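Local coordinates for lipase (Pelosinus fermentans, PDB 5AH0), which hydrolyses the synthetic polyester poly(butylene adipate-co-terephthalate) and, as a zinc-containing lipase of the alpha/beta-hydrolase clan, probably cleaves lipid esters, at residues 13-17 with 18-22; 211-215 with 216-220; 286-289 with 290-294. One frame throughout, in Å; residues are numbered along the deposited sequence.

Contact 1: 13-17 with 18-22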
ATOM      1  N   MET A  13      -0.243  -6.995   2.669  1.00 45.49           N
ATOM      2  CA  MET A  13      -1.181  -7.948   3.285  1.00 43.87           C
ATOM      3  C   MET A  13      -2.551  -7.364   3.580  1.00 44.41           C
ATOM      4  O   MET A  13      -3.370  -8.001   4.248  1.00 43.13           O
ATOM      5  CB  MET A  13      -0.621  -8.532   4.584  1.00 41.35           C
ATOM      6  CG  MET A  13       0.682  -9.296   4.444  1.00 40.52           C
ATOM      7  SD  MET A  13       0.506 -10.739   3.412  1.00 53.60           S
ATOM      8  CE  MET A  13      -0.849 -11.626   4.179  1.00 37.83           C
ATOM      9  N   GLY A  14      -2.807  -6.163   3.076  1.00 45.24           N
ATOM     10  CA  GLY A  14      -4.111  -5.540   3.225  1.00 42.73           C
ATOM     11  C   GLY A  14      -5.195  -6.330   2.516  1.00 44.04           C
ATOM     12  O   GLY A  14      -4.894  -7.119   1.616  1.00 48.85           O
ATOM     13  N   TRP A  15      -6.449  -6.115   2.921  1.00 45.43           N
ATOM     14  CA  TRP A  15      -7.608  -6.876   2.422  1.00 46.74           C
ATOM     15  C   TRP A  15      -8.823  -5.993   2.111  1.00 48.43           C
ATOM     16  O   TRP A  15      -8.956  -4.893   2.648  1.00 48.38           O
ATOM     17  CB  TRP A  15      -8.004  -7.952   3.442  1.00 45.51           C
ATOM     18  CG  TRP A  15      -8.419  -7.392   4.758  1.00 42.69           C
ATOM     19  CD1 TRP A  15      -9.692  -7.083   5.163  1.00 42.94           C
ATOM     20  CD2 TRP A  15      -7.560  -7.064   5.859  1.00 42.13           C
ATOM     21  NE1 TRP A  15      -9.673  -6.574   6.449  1.00 41.45           N
ATOM     22  CE2 TRP A  15      -8.379  -6.568   6.901  1.00 41.67           C
ATOM     23  CE3 TRP A  15      -6.181  -7.149   6.070  1.00 41.27           C
ATOM     24  CZ2 TRP A  15      -7.859  -6.156   8.128  1.00 37.52           C
ATOM     25  CZ3 TRP A  15      -5.670  -6.726   7.287  1.00 38.14           C
ATOM     26  CH2 TRP A  15      -6.507  -6.235   8.296  1.00 36.37           C
ATOM     27  N   GLY A  16      -9.706  -6.477   1.235  1.00 51.03           N
ATOM     28  CA  GLY A  16     -10.849  -5.701   0.785  1.00 48.02           C
ATOM     29  C   GLY A  16     -12.088  -5.912   1.635  1.00 53.79           C
ATOM     30  O   GLY A  16     -12.141  -6.832   2.451  1.00 56.58           O
ATOM     31  N   ARG A  17     -13.098  -5.075   1.415  1.00 55.47           N
ATOM     32  CA  ARG A  17     -14.280  -5.017   2.275  1.00 54.28           C
ATOM     33  C   ARG A  17     -15.105  -6.299   2.219  1.00 57.86           C
ATOM     34  O   ARG A  17     -15.872  -6.592   3.133  1.00 57.59           O
ATOM     35  CB  ARG A  17     -15.147  -3.822   1.878  1.00 53.17           C
ATOM     36  CG  ARG A  17     -14.391  -2.494   1.867  1.00 49.50           C
ATOM     37  CD  ARG A  17     -15.212  -1.369   1.224  1.00 46.82           C
ATOM     38  NE  ARG A  17     -16.570  -1.270   1.764  1.00 49.28           N
ATOM     39  CZ  ARG A  17     -16.891  -0.713   2.934  1.00 46.67           C
ATOM     40  NH1 ARG A  17     -15.956  -0.195   3.722  1.00 39.84           N
ATOM     41  NH2 ARG A  17     -18.160  -0.681   3.320  1.00 49.60           N
ATOM     42  N   ASN A  18     -14.945  -7.061   1.142  1.00 62.46           N
ATOM     43  CA  ASN A  18     -15.669  -8.314   0.974  1.00 68.27           C
ATOM     44  C   ASN A  18     -14.897  -9.486   1.575  1.00 70.58           C
ATOM     45  O   ASN A  18     -15.280 -10.645   1.422  1.00 76.03           O
ATOM     46  CB  ASN A  18     -15.934  -8.560  -0.504  1.00 78.24           C
ATOM     47  CG  ASN A  18     -16.806  -7.483  -1.122  1.00 88.91           C
ATOM     48  OD1 ASN A  18     -17.707  -6.946  -0.468  1.00 91.71           O
ATOM     49  ND2 ASN A  18     -16.529  -7.144  -2.380  1.00 92.97           N
ATOM     50  N   GLU A  19     -13.794  -9.170   2.245  1.00 66.58           N
ATOM     51  CA  GLU A  19     -12.948 -10.155   2.897  1.00 62.01           C
ATOM     52  C   GLU A  19     -12.882  -9.890   4.392  1.00 60.78           C
ATOM     53  O   GLU A  19     -13.158  -8.774   4.835  1.00 61.11           O
ATOM     54  CB  GLU A  19     -11.537 -10.126   2.313  1.00 59.12           C
ATOM     55  CG  GLU A  19     -11.432 -10.567   0.870  1.00 64.08           C
ATOM     56  CD  GLU A  19     -10.076 -10.229   0.266  1.00 67.01           C
ATOM     57  OE1 GLU A  19      -9.655  -9.056   0.363  1.00 63.64           O
ATOM     58  OE2 GLU A  19      -9.433 -11.133  -0.313  1.00 73.74           O
ATOM     59  N   VAL A  20     -12.504 -10.914   5.158  1.00 58.36           N
ATOM     60  CA  VAL A  20     -12.319 -10.790   6.600  1.00 55.69           C
ATOM     61  C   VAL A  20     -13.523 -10.112   7.225  1.00 55.57           C
ATOM     62  O   VAL A  20     -13.435  -8.977   7.696  1.00 53.91           O
ATOM     63  CB  VAL A  20     -11.047  -9.986   6.946  1.00 51.47           C
ATOM     64  CG1 VAL A  20     -10.750 -10.055   8.439  1.00 53.92           C
ATOM     65  CG2 VAL A  20      -9.862 -10.511   6.161  1.00 45.27           C
ATOM     66  N   LEU A  21     -14.652 -10.809   7.204  1.00 57.18           N
ATOM     67  CA  LEU A  21     -15.873 -10.291   7.795  1.00 58.33           C
ATOM     68  C   LEU A  21     -15.620  -9.896   9.234  1.00 58.54           C
ATOM     69  O   LEU A  21     -14.945 -10.613   9.973  1.00 63.86           O
ATOM     70  CB  LEU A  21     -16.991 -11.325   7.716  1.00 64.08           C
ATOM     71  CG  LEU A  21     -17.905 -11.195   6.503  1.00 72.55           C
ATOM     72  CD1 LEU A  21     -17.121 -11.311   5.200  1.00 75.23           C
ATOM     73  CD2 LEU A  21     -18.996 -12.252   6.566  1.00 78.63           C
ATOM     74  N   GLY A  22     -16.138  -8.742   9.627  1.00 53.52           N
ATOM     75  CA  GLY A  22     -16.052  -8.339  11.010  1.00 53.61           C
ATOM     76  C   GLY A  22     -14.887  -7.433  11.322  1.00 54.58           C
ATOM     77  O   GLY A  22     -14.812  -6.900  12.420  1.00 63.72           O
TER

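Contact 2: 211-215 with 216-220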
ATOM      1  N   SER A 211     -10.321 -25.899  -5.122  1.00109.24           N
ATOM      2  CA  SER A 211     -11.585 -26.237  -4.481  1.00109.05           C
ATOM      3  C   SER A 211     -11.371 -27.140  -3.277  1.00107.24           C
ATOM      4  O   SER A 211     -10.587 -28.084  -3.333  1.00109.10           O
ATOM      5  CB  SER A 211     -12.527 -26.915  -5.476  1.00114.60           C
ATOM      6  OG  SER A 211     -13.630 -27.509  -4.808  1.00116.91           O
ATOM      7  N   GLY A 212     -12.047 -26.830  -2.177  1.00105.48           N
ATOM      8  CA  GLY A 212     -11.965 -27.657  -0.987  1.00106.66           C
ATOM      9  C   GLY A 212     -10.625 -27.591  -0.276  1.00107.06           C
ATOM     10  O   GLY A 212     -10.364 -28.365   0.645  1.00110.19           O
ATOM     11  N   GLU A 213      -9.763 -26.683  -0.719  1.00102.37           N
ATOM     12  CA  GLU A 213      -8.473 -26.473  -0.078  1.00 95.94           C
ATOM     13  C   GLU A 213      -8.654 -25.598   1.150  1.00 87.56           C
ATOM     14  O   GLU A 213      -9.302 -24.553   1.082  1.00 86.62           O
ATOM     15  CB  GLU A 213      -7.481 -25.837  -1.055  1.00 97.16           C
ATOM     16  CG  GLU A 213      -6.068 -25.676  -0.516  1.00 95.70           C
ATOM     17  CD  GLU A 213      -5.088 -25.202  -1.586  1.00 96.81           C
ATOM     18  OE1 GLU A 213      -5.492 -24.396  -2.453  1.00 96.78           O
ATOM     19  OE2 GLU A 213      -3.916 -25.643  -1.566  1.00 97.36           O
ATOM     20  N   SER A 214      -8.093 -26.023   2.276  1.00 82.71           N
ATOM     21  CA  SER A 214      -8.173 -25.239   3.501  1.00 77.48           C
ATOM     22  C   SER A 214      -7.363 -23.949   3.367  1.00 71.01           C
ATOM     23  O   SER A 214      -6.437 -23.880   2.562  1.00 72.36           O
ATOM     24  CB  SER A 214      -7.673 -26.047   4.693  1.00 79.23           C
ATOM     25  OG  SER A 214      -6.257 -26.089   4.709  1.00 80.75           O
ATOM     26  N   LEU A 215      -7.728 -22.927   4.134  1.00 65.52           N
ATOM     27  CA  LEU A 215      -6.996 -21.662   4.115  1.00 67.11           C
ATOM     28  C   LEU A 215      -5.518 -21.866   4.432  1.00 69.29           C
ATOM     29  O   LEU A 215      -4.645 -21.281   3.789  1.00 69.11           O
ATOM     30  CB  LEU A 215      -7.589 -20.675   5.117  1.00 62.21           C
ATOM     31  CG  LEU A 215      -6.891 -19.317   5.183  1.00 59.95           C
ATOM     32  CD1 LEU A 215      -7.036 -18.556   3.864  1.00 59.02           C
ATOM     33  CD2 LEU A 215      -7.423 -18.492   6.348  1.00 58.63           C
ATOM     34  N   THR A 216      -5.252 -22.717   5.419  1.00 69.92           N
ATOM     35  CA  THR A 216      -3.893 -23.010   5.852  1.00 68.10           C
ATOM     36  C   THR A 216      -3.049 -23.646   4.746  1.00 71.58           C
ATOM     37  O   THR A 216      -1.908 -23.231   4.520  1.00 70.88           O
ATOM     38  CB  THR A 216      -3.895 -23.944   7.075  1.00 68.45           C
ATOM     39  OG1 THR A 216      -4.405 -23.237   8.213  1.00 67.40           O
ATOM     40  CG2 THR A 216      -2.492 -24.423   7.383  1.00 67.71           C
ATOM     41  N   ASP A 217      -3.604 -24.637   4.052  1.00 72.74           N
ATOM     42  CA  ASP A 217      -2.880 -25.273   2.957  1.00 76.84           C
ATOM     43  C   ASP A 217      -2.661 -24.308   1.806  1.00 73.49           C
ATOM     44  O   ASP A 217      -1.586 -24.268   1.219  1.00 76.57           O
ATOM     45  CB  ASP A 217      -3.629 -26.504   2.439  1.00 87.98           C
ATOM     46  CG  ASP A 217      -3.501 -27.698   3.362  1.00 95.37           C
ATOM     47  OD1 ASP A 217      -3.186 -27.498   4.558  1.00 94.14           O
ATOM     48  OD2 ASP A 217      -3.692 -28.838   2.874  1.00101.53           O
ATOM     49  N   TYR A 218      -3.677 -23.504   1.517  1.00 70.39           N
ATOM     50  CA  TYR A 218      -3.602 -22.502   0.462  1.00 68.53           C
ATOM     51  C   TYR A 218      -2.488 -21.503   0.780  1.00 67.04           C
ATOM     52  O   TYR A 218      -1.650 -21.209  -0.082  1.00 59.24           O
ATOM     53  CB  TYR A 218      -4.960 -21.802   0.315  1.00 69.52           C
ATOM     54  CG  TYR A 218      -4.977 -20.557  -0.551  1.00 71.86           C
ATOM     55  CD1 TYR A 218      -4.486 -20.572  -1.846  1.00 73.10           C
ATOM     56  CD2 TYR A 218      -5.469 -19.352  -0.048  1.00 71.69           C
ATOM     57  CE1 TYR A 218      -4.504 -19.427  -2.631  1.00 75.12           C
ATOM     58  CE2 TYR A 218      -5.487 -18.204  -0.823  1.00 72.02           C
ATOM     59  CZ  TYR A 218      -5.002 -18.248  -2.115  1.00 74.86           C
ATOM     60  OH  TYR A 218      -5.011 -17.111  -2.894  1.00 76.35           O
ATOM     61  N   THR A 219      -2.467 -21.012   2.022  1.00 55.91           N
ATOM     62  CA  THR A 219      -1.448 -20.053   2.463  1.00 68.00           C
ATOM     63  C   THR A 219      -0.029 -20.606   2.349  1.00 68.45           C
ATOM     64  O   THR A 219       0.857 -19.949   1.795  1.00 68.93           O
ATOM     65  CB  THR A 219      -1.676 -19.606   3.931  1.00 57.58           C
ATOM     66  OG1 THR A 219      -3.041 -19.207   4.115  1.00 56.23           O
ATOM     67  CG2 THR A 219      -0.773 -18.441   4.278  1.00 53.10           C
ATOM     68  N   ASN A 220       0.184 -21.807   2.880  1.00 68.72           N
ATOM     69  CA  ASN A 220       1.484 -22.467   2.778  1.00 69.90           C
ATOM     70  C   ASN A 220       1.915 -22.706   1.337  1.00 71.60           C
ATOM     71  O   ASN A 220       3.078 -22.511   1.000  1.00 73.24           O
ATOM     72  CB  ASN A 220       1.491 -23.784   3.556  1.00 71.68           C
ATOM     73  CG  ASN A 220       1.592 -23.566   5.050  1.00 69.51           C
ATOM     74  OD1 ASN A 220       2.142 -22.558   5.503  1.00 69.14           O
ATOM     75  ND2 ASN A 220       1.075 -24.510   5.828  1.00 67.17           N
TER

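Contact 3: 286-289 with 290-294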
ATOM      1  N   LEU A 286       0.749  -9.343  17.685  1.00 31.07           N
ATOM      2  CA  LEU A 286       1.297  -9.828  16.413  1.00 29.89           C
ATOM      3  C   LEU A 286       2.638  -9.190  16.073  1.00 34.00           C
ATOM      4  O   LEU A 286       3.573  -9.873  15.688  1.00 32.15           O
ATOM      5  CB  LEU A 286       0.312  -9.562  15.258  1.00 29.99           C
ATOM      6  CG  LEU A 286       0.755  -9.953  13.839  1.00 31.86           C
ATOM      7  CD1 LEU A 286       1.080 -11.445  13.787  1.00 34.60           C
ATOM      8  CD2 LEU A 286      -0.314  -9.649  12.793  1.00 31.81           C
ATOM      9  N   LEU A 287       2.736  -7.876  16.240  1.00 28.17           N
ATOM     10  CA  LEU A 287       3.903  -7.141  15.795  1.00 31.64           C
ATOM     11  C   LEU A 287       5.112  -7.236  16.724  1.00 37.05           C
ATOM     12  O   LEU A 287       6.179  -6.695  16.405  1.00 39.07           O
ATOM     13  CB  LEU A 287       3.524  -5.675  15.613  1.00 34.52           C
ATOM     14  CG  LEU A 287       2.453  -5.413  14.552  1.00 35.12           C
ATOM     15  CD1 LEU A 287       2.208  -3.934  14.422  1.00 32.06           C
ATOM     16  CD2 LEU A 287       2.903  -6.012  13.230  1.00 34.72           C
ATOM     17  N   TYR A 288       4.952  -7.897  17.873  1.00 33.27           N
ATOM     18  CA  TYR A 288       6.015  -7.919  18.865  1.00 34.77           C
ATOM     19  C   TYR A 288       7.344  -8.521  18.343  1.00 41.75           C
ATOM     20  O   TYR A 288       8.388  -7.884  18.444  1.00 43.25           O
ATOM     21  CB  TYR A 288       5.562  -8.653  20.129  1.00 29.85           C
ATOM     22  CG  TYR A 288       6.685  -8.798  21.138  1.00 30.60           C
ATOM     23  CD1 TYR A 288       7.118  -7.709  21.887  1.00 37.38           C
ATOM     24  CD2 TYR A 288       7.324 -10.021  21.328  1.00 31.52           C
ATOM     25  CE1 TYR A 288       8.170  -7.836  22.811  1.00 33.66           C
ATOM     26  CE2 TYR A 288       8.363 -10.162  22.249  1.00 34.35           C
ATOM     27  CZ  TYR A 288       8.777  -9.068  22.987  1.00 35.03           C
ATOM     28  OH  TYR A 288       9.807  -9.203  23.885  1.00 40.37           O
ATOM     29  N   PRO A 289       7.314  -9.742  17.788  1.00 43.74           N
ATOM     30  CA  PRO A 289       8.608 -10.260  17.339  1.00 41.21           C
ATOM     31  C   PRO A 289       9.156  -9.509  16.123  1.00 38.98           C
ATOM     32  O   PRO A 289      10.371  -9.395  15.973  1.00 39.05           O
ATOM     33  CB  PRO A 289       8.296 -11.718  16.982  1.00 44.03           C
ATOM     34  CG  PRO A 289       6.863 -11.685  16.560  1.00 47.54           C
ATOM     35  CD  PRO A 289       6.209 -10.669  17.470  1.00 45.81           C
ATOM     36  N   PHE A 290       8.279  -9.015  15.258  1.00 35.38           N
ATOM     37  CA  PHE A 290       8.745  -8.323  14.061  1.00 35.97           C
ATOM     38  C   PHE A 290       9.374  -6.967  14.383  1.00 38.82           C
ATOM     39  O   PHE A 290      10.432  -6.635  13.845  1.00 38.57           O
ATOM     40  CB  PHE A 290       7.584  -8.210  13.062  1.00 32.14           C
ATOM     41  CG  PHE A 290       7.016  -9.555  12.705  1.00 36.48           C
ATOM     42  CD1 PHE A 290       7.767 -10.451  11.959  1.00 35.86           C
ATOM     43  CD2 PHE A 290       5.786  -9.961  13.186  1.00 32.73           C
ATOM     44  CE1 PHE A 290       7.280 -11.703  11.667  1.00 34.93           C
ATOM     45  CE2 PHE A 290       5.297 -11.223  12.891  1.00 32.11           C
ATOM     46  CZ  PHE A 290       6.040 -12.087  12.132  1.00 33.41           C
ATOM     47  N   GLY A 291       8.749  -6.212  15.286  1.00 41.62           N
ATOM     48  CA  GLY A 291       9.335  -4.995  15.821  1.00 28.54           C
ATOM     49  C   GLY A 291      10.714  -5.217  16.417  1.00 38.44           C
ATOM     50  O   GLY A 291      11.623  -4.412  16.192  1.00 37.56           O
ATOM     51  N   ARG A 292      10.883  -6.295  17.186  1.00 38.59           N
ATOM     52  CA  ARG A 292      12.182  -6.583  17.797  1.00 39.40           C
ATOM     53  C   ARG A 292      13.193  -7.008  16.750  1.00 41.96           C
ATOM     54  O   ARG A 292      14.364  -6.621  16.823  1.00 44.69           O
ATOM     55  CB  ARG A 292      12.056  -7.654  18.891  1.00 41.25           C
ATOM     56  CG  ARG A 292      11.373  -7.124  20.148  1.00 47.89           C
ATOM     57  CD  ARG A 292      11.438  -8.068  21.331  1.00 58.45           C
ATOM     58  NE  ARG A 292      12.613  -7.891  22.176  1.00 62.96           N
ATOM     59  CZ  ARG A 292      13.642  -8.725  22.180  1.00 66.67           C
ATOM     60  NH1 ARG A 292      13.629  -9.788  21.377  1.00 70.77           N
ATOM     61  NH2 ARG A 292      14.673  -8.499  22.979  1.00 67.33           N
ATOM     62  N   PHE A 293      12.749  -7.789  15.769  1.00 40.08           N
ATOM     63  CA  PHE A 293      13.652  -8.184  14.707  1.00 40.44           C
ATOM     64  C   PHE A 293      14.177  -6.958  13.966  1.00 40.16           C
ATOM     65  O   PHE A 293      15.372  -6.831  13.771  1.00 46.33           O
ATOM     66  CB  PHE A 293      12.993  -9.140  13.705  1.00 39.82           C
ATOM     67  CG  PHE A 293      13.876  -9.445  12.528  1.00 36.92           C
ATOM     68  CD1 PHE A 293      14.843 -10.439  12.611  1.00 34.85           C
ATOM     69  CD2 PHE A 293      13.781  -8.696  11.362  1.00 38.28           C
ATOM     70  CE1 PHE A 293      15.691 -10.704  11.539  1.00 41.45           C
ATOM     71  CE2 PHE A 293      14.622  -8.955  10.273  1.00 43.25           C
ATOM     72  CZ  PHE A 293      15.579  -9.965  10.360  1.00 43.03           C
ATOM     73  N   ILE A 294      13.284  -6.079  13.529  1.00 38.89           N
ATOM     74  CA  ILE A 294      13.685  -4.890  12.774  1.00 42.37           C
ATOM     75  C   ILE A 294      14.570  -3.973  13.604  1.00 44.85           C
ATOM     76  O   ILE A 294      15.530  -3.381  13.097  1.00 46.60           O
ATOM     77  CB  ILE A 294      12.461  -4.090  12.280  1.00 42.23           C
ATOM     78  CG1 ILE A 294      11.611  -4.958  11.348  1.00 40.98           C
ATOM     79  CG2 ILE A 294      12.889  -2.813  11.528  1.00 40.26           C
ATOM     80  CD1 ILE A 294      10.305  -4.335  10.982  1.00 35.17           C
TER

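Contact 1: 13-17 with 18-22
Gly16 and Glu19 close a type I beta turn, the backbone N of Glu19 donating over 2.9 Å to Gly16 O from well above the carbonyl plane. The same two residues meet a second time, now through a side chain. Glu19 sets its CG beside its own backbone N (chi1 -66°) and runs extended from there, which carries the carboxylate back along the turn to the residue that opens it. OE1 accepts from Gly16 N at 2.7 Å, and the bond is nearly straight at 169°, with the N-H arriving close to the C-O axis of the carboxylate. The backbone of Gly16 is thus gripped at both its N-H and its carbonyl by one residue. A CB at position 16 would come into contact with Glu19 OE1.

One residue further on each side, Trp15 and Val20 pack at about a right angle. Val20 CG2 sits over one face of the indole, 3.6 Å from Trp15 CD1, in a CH-pi contact with the five-membered ring, while Val20 CB lies 3.7 Å from Trp15 NE1. That nitrogen is spent on Leu23 O, and Tyr25 meets the ring edge-to-face. Arg17 NH1 forms a salt bridge with Asp31.

The loop follows strand 6-9, where alpha/beta hydrolases commonly build part of the oxyanion hole. A carboxylate that takes a backbone N-H, with weak further interactions from Lys201 and Asp199 N, is likely to remain ionised. Its charge would probably strengthen the bond to Gly16 N, which supplements the backbone bond that closes the turn.

Contact 2: 211-215 with 216-220
Glu213 reaches over the start of helix 215-223 and lays its side chain against Asp217 and Tyr218. From CB the chain leaves with CG anti to the backbone N (chi1 -175°) and stays extended. CG is 3.9 Å from Asp217 CB and 3.8 Å from Tyr218 N; CD comes to 3.7 Å from Tyr218 CA. At the tip, OE1 lies 3.8 Å from Tyr218 CB, and the carboxylate and ring planes are turned about 51° apart. These are van der Waals contacts. The polar grip on OE1 comes from a salt bridge with Arg221 and a hydrogen bond from Lys210 N, which fix the carboxylate beside the helix. Asp217 turns its own carboxylate almost perpendicular to that of Glu213, and the two charges stay apart.

Ser214 supplies the cap. Its OG stands between its backbone N and carbonyl carbon and accepts from Asp217 N at 3.1 Å. Tyr218 N then bonds to Ser214 O, beginning the helical ladder. One step on, Leu215 O takes two donors: Thr219 N at 2.8 Å and Thr219 OG1 at 2.6 Å, which reach it from opposite faces of the carbonyl plane. The threonine hydroxyl is thereby tied back to its own helix. Leu215 CD1 approaches the edge of the Tyr218 ring, whose hydroxyl accepts from Phe200 N, and Leu215 also packs on Val183 of helix 173-190.

Acidic groups at this end would probably be favoured by the partial positive charge of the helix N terminus. The N-cap bond from Asp217 N to Ser214 OG, followed by the i to i+4 backbone bonds, is typical of the serine-capped start of an alpha helix, here with the carboxylate of Glu213 alongside the first turn.

Contact 3: 286-289 with 290-294
The opening turn of helix 288-294 sets Tyr288 and Arg292 side by side, one helical turn apart and pointing the same way. Arg292 folds over a face of the phenol: CG stands above the ring, offset toward its rim, and CD approaches Tyr288 CZ to 3.3 Å and Tyr288 OH to 3.2 Å. A bend at chi3 (89°) leaves the guanidinium plane only 22° from that of the ring. Replacing Tyr288 with an alanine would probably strip the arginine's methylenes of their flat support and let the guanidinium swing more freely.

Pro289 suits the first turn of a helix, where a backbone N-H can be spared; its carbonyl accepts from Phe293 N at 2.9 Å. Two residues earlier, Gly291 N donates to Leu287 O at 2.8 Å, nearly along the C=O axis.

Pro289 CG lies over one face of the Phe290 ring in a CH-pi contact, 4.2 Å from its centroid. Leu286 O approaches the edge of that ring, 3.3 Å from Phe290 CD2. Phe290 itself is buried: Phe178 of helix 173-190 meets its ring edge-to-face, and Leu168 also packs against it.

How the contacts relate
From the N terminus, contact 1 closes a tight turn in the loop between strand 6-9 and helix 32-38. Contact 2 marks the passage from the loop after helix 173-190 into helix 215-223, and contact 3 starts helix 288-294, well after strand 258-265. The three follow in series, so none nests in or crosses another, and none touches: centres of contacts 1 and 2 are about 17 Å apart, those of 2 and 3 about 26 Å. Helix 173-190 is their common neighbour, met by Met13 and Trp15, by Leu215 and Thr219, and by Phe290 and Phe293. Contacts 1 and 2 also share Phe200, touched by both Met13 and Tyr218.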